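PDB 5INW: putative angiotensinogen from Lampetra fluviatilis, which is a serpin that binds heparin, which promotes its inhibition of thrombin through a template mechanism. Local coordinates for residues 95-100 / 104-109; 118-123 / 412-417; 307-312 / 332-337. The protein carries 1 engineered substitution. All coordinates share one frame; numbering follows the deposited sequence.

Contact 1 (95-100 / 104-109)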
loop_
_atom_site.group_PDB
_atom_site.type_symbol
_atom_site.label_atom_id
_atom_site.label_comp_id
_atom_site.label_asym_id
_atom_site.label_seq_id
_atom_site.Cartn_x
_atom_site.Cartn_y
_atom_site.Cartn_z
ATOM N N GLN A 95 10.533 1.488 -9.225
ATOM C CA GLN A 95 10.912 2.895 -9.221
ATOM C C GLN A 95 11.432 3.375 -7.855
ATOM O O GLN A 95 12.428 4.071 -7.797
ATOM C CB GLN A 95 9.731 3.779 -9.627
ATOM C CG GLN A 95 9.129 3.544 -11.014
ATOM C CD GLN A 95 10.120 3.640 -12.159
ATOM O OE1 GLN A 95 10.172 2.732 -12.982
ATOM N NE2 GLN A 95 10.930 4.695 -12.195
ATOM N N VAL A 96 10.777 2.991 -6.750
ATOM C CA VAL A 96 11.270 3.349 -5.398
ATOM C C VAL A 96 12.744 2.967 -5.165
ATOM O O VAL A 96 13.449 3.696 -4.480
ATOM C CB VAL A 96 10.381 2.772 -4.248
ATOM C CG1 VAL A 96 10.997 3.072 -2.855
ATOM C CG2 VAL A 96 8.973 3.372 -4.312
ATOM N N LEU A 97 13.162 1.806 -5.682
ATOM C CA LEU A 97 14.562 1.288 -5.610
ATOM C C LEU A 97 15.602 2.206 -6.211
ATOM O O LEU A 97 16.759 2.185 -5.784
ATOM C CB LEU A 97 14.704 -0.031 -6.381
ATOM C CG LEU A 97 13.987 -1.254 -5.817
ATOM C CD1 LEU A 97 14.090 -2.435 -6.768
ATOM C CD2 LEU A 97 14.530 -1.628 -4.438
ATOM N N GLY A 98 15.200 2.979 -7.222
ATOM C CA GLY A 98 16.059 3.990 -7.818
ATOM C C GLY A 98 16.507 5.091 -6.865
ATOM O O GLY A 98 17.491 5.769 -7.128
ATOM N N GLY A 99 15.814 5.257 -5.746
ATOM C CA GLY A 99 16.142 6.288 -4.767
ATOM C C GLY A 99 16.212 5.799 -3.336
ATOM O O GLY A 99 15.910 6.570 -2.420
ATOM N N ALA A 100 16.612 4.540 -3.148
ATOM C CA ALA A 100 16.669 3.927 -1.836
ATOM C C ALA A 100 18.035 3.265 -1.541
ATOM O O ALA A 100 18.378 2.171 -2.069
ATOM C CB ALA A 100 15.532 2.924 -1.678
ATOM N N ASP A 104 17.639 1.781 3.795
ATOM C CA ASP A 104 16.270 2.360 3.796
ATOM C C ASP A 104 15.158 1.301 3.886
ATOM O O ASP A 104 15.244 0.225 3.285
ATOM C CB ASP A 104 15.992 3.258 2.554
ATOM C CG ASP A 104 16.880 4.492 2.496
ATOM O OD1 ASP A 104 17.366 4.926 3.551
ATOM O OD2 ASP A 104 17.149 5.017 1.393
ATOM N N ASN A 105 14.087 1.671 4.604
ATOM C CA ASN A 105 12.790 0.945 4.609
ATOM C C ASN A 105 11.855 1.401 3.464
ATOM O O ASN A 105 11.800 2.574 3.110
ATOM C CB ASN A 105 12.100 1.131 5.948
ATOM C CG ASN A 105 12.944 0.602 7.109
ATOM O OD1 ASN A 105 13.650 -0.374 6.940
ATOM N ND2 ASN A 105 12.865 1.235 8.277
ATOM N N ILE A 106 11.238 0.423 2.815
ATOM C CA ILE A 106 10.300 0.638 1.748
ATOM C C ILE A 106 8.959 0.055 2.204
ATOM O O ILE A 106 8.889 -1.119 2.656
ATOM C CB ILE A 106 10.768 -0.042 0.441
ATOM C CG1 ILE A 106 12.003 0.629 -0.091
ATOM C CG2 ILE A 106 9.689 0.043 -0.661
ATOM C CD1 ILE A 106 12.624 -0.138 -1.240
ATOM N N PHE A 107 7.896 0.848 2.087
ATOM C CA PHE A 107 6.556 0.415 2.521
ATOM C C PHE A 107 5.434 1.254 1.951
ATOM O O PHE A 107 5.400 2.456 2.113
ATOM C CB PHE A 107 6.441 0.408 4.031
ATOM C CG PHE A 107 5.369 -0.497 4.506
ATOM C CD1 PHE A 107 5.442 -1.846 4.252
ATOM C CD2 PHE A 107 4.262 -0.010 5.203
ATOM C CE1 PHE A 107 4.448 -2.703 4.688
ATOM C CE2 PHE A 107 3.248 -0.854 5.602
ATOM C CZ PHE A 107 3.344 -2.205 5.353
ATOM N N PHE A 108 4.519 0.604 1.272
ATOM C CA PHE A 108 3.424 1.282 0.615
ATOM C C PHE A 108 2.276 0.325 0.295
ATOM O O PHE A 108 2.497 -0.867 0.224
ATOM C CB PHE A 108 3.937 2.020 -0.639
ATOM C CG PHE A 108 4.532 1.139 -1.720
ATOM C CD1 PHE A 108 3.730 0.670 -2.798
ATOM C CD2 PHE A 108 5.881 0.826 -1.731
ATOM C CE1 PHE A 108 4.256 -0.119 -3.819
ATOM C CE2 PHE A 108 6.413 0.032 -2.754
ATOM C CZ PHE A 108 5.599 -0.421 -3.805
ATOM N N SER A 109 1.058 0.833 0.131
ATOM C CA SER A 109 -0.101 0.022 -0.268
ATOM C C SER A 109 -0.494 0.282 -1.716
ATOM O O SER A 109 -0.906 1.383 -2.054
ATOM C CB SER A 109 -1.314 0.353 0.608
ATOM O OG SER A 109 -2.498 -0.221 0.024
#
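Val96 and Ile106 face each other with CA atoms 7.7 Å apart, where helix 77-96 runs out and the chain doubles back into strand 106-108. This is the first helix-to-strand connection of the serpin fold. Gly98 N and Gly99 N bond back to Gln95 O and Val96 O, continuing the turn before the chain reverses. CA of Ala100 then comes to 5.9 Å from CA of Asp104. No hydrogen bond joins the segments; aliphatic packing carries the centre, with Asp104 at its margin. Val96 and Ile106 reach toward each other tip to tip, CG1 of Val96 lying 3.8 Å from CG1 of Ile106. CG1 of Val96 is anti to the backbone N (chi1 175°), which turns it to the strand and leaves CG2 near the Phe108 ring. Leu97 comes in at about a right angle, its CD2 4.0 Å from CD1 of Ile106, although its CB points away. Beyond the pair, residues 106-108 form an antiparallel ladder with a strand of the separate C-terminal peptide chain, whose Arg29 packs on Leu97 and Ile106. Next to the connection itself, OD2 of Asp104 lies 3.4 Å from CA of Ala100.

Contact 2 (118-123 / 412-417)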
loop_
_atom_site.group_PDB
_atom_site.type_symbol
_atom_site.label_atom_id
_atom_site.label_comp_id
_atom_site.label_asym_id
_atom_site.label_seq_id
_atom_site.Cartn_x
_atom_site.Cartn_y
_atom_site.Cartn_z
ATOM N N GLY A 118 -7.794 5.876 -9.336
ATOM C CA GLY A 118 -9.086 5.547 -9.937
ATOM C C GLY A 118 -9.990 6.756 -9.906
ATOM O O GLY A 118 -10.676 7.048 -10.864
ATOM N N VAL A 119 -9.967 7.495 -8.807
ATOM C CA VAL A 119 -10.801 8.683 -8.697
ATOM C C VAL A 119 -10.362 9.727 -9.761
ATOM O O VAL A 119 -11.153 10.282 -10.482
ATOM C CB VAL A 119 -10.733 9.294 -7.274
ATOM C CG1 VAL A 119 -11.529 10.589 -7.235
ATOM C CG2 VAL A 119 -11.292 8.326 -6.216
ATOM N N VAL A 120 -9.070 9.936 -9.873
ATOM C CA VAL A 120 -8.510 10.849 -10.869
ATOM C C VAL A 120 -8.858 10.354 -12.274
ATOM O O VAL A 120 -9.130 11.156 -13.180
ATOM C CB VAL A 120 -6.945 11.021 -10.677
ATOM C CG1 VAL A 120 -6.305 11.851 -11.799
ATOM C CG2 VAL A 120 -6.620 11.683 -9.350
ATOM N N THR A 121 -8.815 9.040 -12.457
ATOM C CA THR A 121 -9.135 8.471 -13.777
ATOM C C THR A 121 -10.562 8.795 -14.187
ATOM O O THR A 121 -10.817 9.158 -15.304
ATOM C CB THR A 121 -8.899 6.943 -13.779
ATOM O OG1 THR A 121 -7.528 6.693 -13.401
ATOM C CG2 THR A 121 -9.199 6.361 -15.123
ATOM N N ALA A 122 -11.466 8.690 -13.224
ATOM C CA ALA A 122 -12.861 8.981 -13.413
ATOM C C ALA A 122 -13.138 10.376 -13.868
ATOM O O ALA A 122 -14.135 10.616 -14.536
ATOM C CB ALA A 122 -13.611 8.713 -12.125
ATOM N N GLY A 123 -12.269 11.308 -13.536
ATOM C CA GLY A 123 -12.356 12.667 -14.075
ATOM C C GLY A 123 -11.429 13.007 -15.249
ATOM O O GLY A 123 -11.376 14.164 -15.682
ATOM N N THR A 412 -3.136 7.835 0.957
ATOM C CA THR A 412 -2.771 8.514 -0.260
ATOM C C THR A 412 -3.613 9.771 -0.384
ATOM O O THR A 412 -4.823 9.729 -0.240
ATOM C CB THR A 412 -3.080 7.636 -1.426
ATOM O OG1 THR A 412 -2.511 6.350 -1.152
ATOM C CG2 THR A 412 -2.544 8.223 -2.719
ATOM N N VAL A 413 -2.946 10.879 -0.675
ATOM C CA VAL A 413 -3.553 12.176 -0.817
ATOM C C VAL A 413 -3.195 12.731 -2.202
ATOM O O VAL A 413 -2.033 12.755 -2.562
ATOM C CB VAL A 413 -3.074 13.132 0.300
ATOM C CG1 VAL A 413 -3.690 14.513 0.142
ATOM C CG2 VAL A 413 -3.476 12.592 1.618
ATOM N N VAL A 414 -4.195 13.270 -2.918
ATOM C CA VAL A 414 -4.010 13.877 -4.235
ATOM C C VAL A 414 -4.529 15.287 -4.175
ATOM O O VAL A 414 -5.614 15.510 -3.682
ATOM C CB VAL A 414 -4.799 13.127 -5.307
ATOM C CG1 VAL A 414 -4.459 13.669 -6.691
ATOM C CG2 VAL A 414 -4.477 11.628 -5.266
ATOM N N GLY A 415 -3.759 16.257 -4.641
ATOM C CA GLY A 415 -4.216 17.649 -4.584
ATOM C C GLY A 415 -4.389 18.097 -5.996
ATOM O O GLY A 415 -3.470 17.915 -6.803
ATOM N N ILE A 416 -5.534 18.688 -6.308
ATOM C CA ILE A 416 -5.832 19.121 -7.643
ATOM C C ILE A 416 -5.964 20.659 -7.647
ATOM O O ILE A 416 -6.710 21.193 -6.869
ATOM C CB ILE A 416 -7.173 18.519 -8.144
ATOM C CG1 ILE A 416 -7.301 17.017 -7.894
ATOM C CG2 ILE A 416 -7.405 18.801 -9.643
ATOM C CD1 ILE A 416 -6.702 16.141 -8.945
ATOM N N MET A 417 -5.284 21.349 -8.559
ATOM C CA MET A 417 -5.313 22.843 -8.689
ATOM C C MET A 417 -5.653 23.292 -10.115
ATOM O O MET A 417 -5.688 22.465 -11.050
ATOM C CB MET A 417 -3.912 23.416 -8.389
ATOM C CG MET A 417 -3.404 23.309 -6.963
ATOM S SD MET A 417 -2.181 24.594 -6.618
ATOM C CE MET A 417 -1.320 24.828 -8.177
#
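Val120, on the helix 110-122, meets Val414 on strand 405-417 with their CA atoms 8.6 Å apart, the point where the two backbones come closest. The strand belongs to the large serpin sheet, in which it runs antiparallel to strand 238-251 on one flank and to strand 389-401 on the other. This is the arrangement expected of a serpin whose reactive loop has been cut and inserted as an additional central strand, in keeping with the cleaved state of the molecule.

The close part is small and wholly buried. CG2 of Val120 lies 4.0 Å from CG1 of Val414, and the two side chains cross obliquely. Val414 holds CG1 anti to its backbone N (chi1 -173°), which carries this methyl out toward the helix. Ile242 of strand 238-251 touches both valines, so the pair sits in a larger apolar cluster beneath the sheet. Two residues on, Ile416 points the same way, but the packing is looser: its CD1 comes only to 4.5 Å from CG2 of Val120. Between and beyond them, Val413, Gly415 and Met417 are partly exposed and take no part in meeting the helix. Val413 packs instead against Val230, Val241 and Thr394.

Near the start of the segment the character changes, for OG1 of the buried Thr412 is hydrogen-bonded to Ser112 OG and to His395 ND1.

Only 81 Å² is buried between the segments and no polar atom bridges them. The helix therefore meets the inserted strand through nondirectional methyl packing, while the strand's position in the sheet is set by its backbone hydrogen bonds to the strands on its two flanks.

Contact 3 (307-312 / 332-337)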
loop_
_atom_site.group_PDB
_atom_site.type_symbol
_atom_site.label_atom_id
_atom_site.label_comp_id
_atom_site.label_asym_id
_atom_site.label_seq_id
_atom_site.Cartn_x
_atom_site.Cartn_y
_atom_site.Cartn_z
ATOM N N SER A 307 -1.982 -13.351 4.915
ATOM C CA SER A 307 -0.709 -13.685 5.501
ATOM C C SER A 307 0.383 -12.739 5.029
ATOM O O SER A 307 0.190 -12.006 4.085
ATOM C CB SER A 307 -0.377 -15.179 5.298
ATOM O OG SER A 307 -0.287 -15.496 3.954
ATOM N N MET A 308 1.485 -12.723 5.782
ATOM C CA MET A 308 2.664 -11.996 5.396
ATOM C C MET A 308 3.671 -12.984 4.851
ATOM O O MET A 308 4.024 -13.940 5.508
ATOM C CB MET A 308 3.275 -11.251 6.573
ATOM C CG MET A 308 4.501 -10.405 6.213
ATOM S SD MET A 308 5.333 -9.703 7.675
ATOM C CE MET A 308 4.302 -8.290 8.002
ATOM N N LEU A 309 4.130 -12.708 3.647
ATOM C CA LEU A 309 5.273 -13.364 3.057
ATOM C C LEU A 309 6.503 -12.619 3.448
ATOM O O LEU A 309 6.538 -11.395 3.224
ATOM C CB LEU A 309 5.212 -13.283 1.526
ATOM C CG LEU A 309 4.715 -14.504 0.764
ATOM C CD1 LEU A 309 5.367 -14.448 -0.610
ATOM C CD2 LEU A 309 5.020 -15.840 1.458
ATOM N N VAL A 310 7.518 -13.329 3.984
ATOM C CA VAL A 310 8.822 -12.711 4.311
ATOM C C VAL A 310 9.933 -13.370 3.509
ATOM O O VAL A 310 10.129 -14.567 3.592
ATOM C CB VAL A 310 9.137 -12.731 5.815
ATOM C CG1 VAL A 310 10.544 -12.225 6.087
ATOM C CG2 VAL A 310 8.141 -11.874 6.566
ATOM N N ILE A 311 10.648 -12.555 2.737
ATOM C CA ILE A 311 11.752 -13.021 1.889
ATOM C C ILE A 311 13.072 -12.424 2.383
ATOM O O ILE A 311 13.243 -11.198 2.337
ATOM C CB ILE A 311 11.524 -12.661 0.409
ATOM C CG1 ILE A 311 10.161 -13.168 -0.077
ATOM C CG2 ILE A 311 12.612 -13.237 -0.466
ATOM C CD1 ILE A 311 9.126 -12.074 -0.098
ATOM N N VAL A 312 13.970 -13.299 2.867
ATOM C CA VAL A 312 15.291 -12.912 3.410
ATOM C C VAL A 312 16.413 -13.362 2.472
ATOM O O VAL A 312 16.675 -14.555 2.355
ATOM C CB VAL A 312 15.597 -13.559 4.797
ATOM C CG1 VAL A 312 16.566 -12.673 5.595
ATOM C CG2 VAL A 312 14.326 -13.829 5.584
ATOM N N GLU A 332 3.458 -15.595 -7.768
ATOM C CA GLU A 332 2.849 -16.915 -7.960
ATOM C C GLU A 332 3.867 -18.015 -7.811
ATOM O O GLU A 332 3.555 -19.038 -7.218
ATOM C CB GLU A 332 2.103 -16.994 -9.281
ATOM C CG GLU A 332 0.710 -16.399 -9.132
ATOM C CD GLU A 332 0.160 -15.763 -10.384
ATOM O OE1 GLU A 332 0.940 -15.417 -11.272
ATOM O OE2 GLU A 332 -1.062 -15.588 -10.466
ATOM N N GLU A 333 5.079 -17.749 -8.311
ATOM C CA GLU A 333 6.245 -18.623 -8.130
ATOM C C GLU A 333 6.463 -18.953 -6.665
ATOM O O GLU A 333 6.303 -20.104 -6.261
ATOM C CB GLU A 333 7.539 -18.019 -8.732
ATOM C CG GLU A 333 7.908 -18.510 -10.139
ATOM C CD GLU A 333 8.452 -19.936 -10.167
ATOM O OE1 GLU A 333 9.300 -20.303 -9.302
ATOM O OE2 GLU A 333 8.027 -20.698 -11.060
ATOM N N TRP A 334 6.777 -17.934 -5.868
ATOM C CA TRP A 334 6.996 -18.100 -4.418
ATOM C C TRP A 334 5.886 -18.826 -3.672
ATOM O O TRP A 334 6.179 -19.545 -2.720
ATOM C CB TRP A 334 7.191 -16.746 -3.746
ATOM C CG TRP A 334 8.544 -16.154 -3.940
ATOM C CD1 TRP A 334 9.708 -16.830 -4.099
ATOM C CD2 TRP A 334 8.891 -14.757 -3.924
ATOM N NE1 TRP A 334 10.746 -15.955 -4.227
ATOM C CE2 TRP A 334 10.277 -14.674 -4.123
ATOM C CE3 TRP A 334 8.164 -13.578 -3.783
ATOM C CZ2 TRP A 334 10.957 -13.456 -4.183
ATOM C CZ3 TRP A 334 8.851 -12.352 -3.847
ATOM C CH2 TRP A 334 10.226 -12.308 -4.045
ATOM N N LEU A 335 4.634 -18.642 -4.115
ATOM C CA LEU A 335 3.463 -19.303 -3.511
ATOM C C LEU A 335 3.294 -20.769 -3.906
ATOM O O LEU A 335 2.792 -21.567 -3.124
ATOM C CB LEU A 335 2.190 -18.570 -3.880
ATOM C CG LEU A 335 2.051 -17.210 -3.237
ATOM C CD1 LEU A 335 1.051 -16.377 -4.021
ATOM C CD2 LEU A 335 1.636 -17.354 -1.776
ATOM N N SER A 336 3.653 -21.092 -5.139
ATOM C CA SER A 336 3.756 -22.469 -5.581
ATOM C C SER A 336 4.917 -23.209 -4.899
ATOM O O SER A 336 4.741 -24.376 -4.533
ATOM C CB SER A 336 3.902 -22.548 -7.105
ATOM O OG SER A 336 4.596 -23.718 -7.486
ATOM N N LEU A 337 6.087 -22.571 -4.743
ATOM C CA LEU A 337 7.262 -23.227 -4.090
ATOM C C LEU A 337 7.006 -23.523 -2.627
ATOM O O LEU A 337 7.586 -24.465 -2.086
ATOM C CB LEU A 337 8.557 -22.407 -4.214
ATOM C CG LEU A 337 9.223 -22.171 -5.593
ATOM C CD1 LEU A 337 10.382 -21.197 -5.468
ATOM C CD2 LEU A 337 9.690 -23.457 -6.268
#
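Helix 328-337 packs across the small antiparallel sheet 287-290, 295-301 and 306-313, part of the serpin sheet B, and Trp334 is the main side chain it lays on strand 306-313. The CA atoms of Trp334 and Leu309 stand 9.0 Å apart, a separation bridged by the side chains of both residues, with the indole reaching on to Ile311. Ile311 comes at the ring from the direction opposite to the tryptophan's own. Its CG1 sits over one face of the six-membered ring, 4.0 Å from the centroid and 7° off the normal, in a CH-pi contact. CD1 extends over the same ring to 3.8 Å from CZ3 of Trp334, and CG2 lies 4.1 Å from CZ2. With CG1 beside the backbone N and CG2 anti to it (chi1 -54°), both branches of Ile311 bear on the indole. Leu309 supports its root instead, CD1 being 4.3 Å from CB of Trp334.

The indole's polar edge is satisfied by Asp290, whose OD1 accepts a hydrogen bond from NE1; together with the isoleucine on the face, this would limit rotation of the ring. Val297 and Leu293 also touch the tryptophan. Along the strand, residues 307-311 pair with an antiparallel strand of the C-terminal peptide chain, so the sheet continues there. The packing of a short helix, helix H in serpin nomenclature, against sheet B is a feature of the serpin fold, carried here by Trp334.

How the contacts relate
All three contacts are mainly apolar and lack hydrogen bonds between their segments, but they differ in setting. Contacts 2 and 3 are buried helix-on-sheet packings on opposite sides of the chain's centre, about 33 Å apart between centres, and contact 3 is nested within the long loop closed by contact 2. Contact 1 is a partly buried local turn, closed before either opens; its strand 106-108 leads directly into the helix 110-122 of contact 2. The C-terminal peptide chain extends the strands of contacts 1 and 3, whereas contact 2 is untouched by it. Aliphatic groups carry contact 2 and most of contact 1, while contact 3 uses an aromatic face.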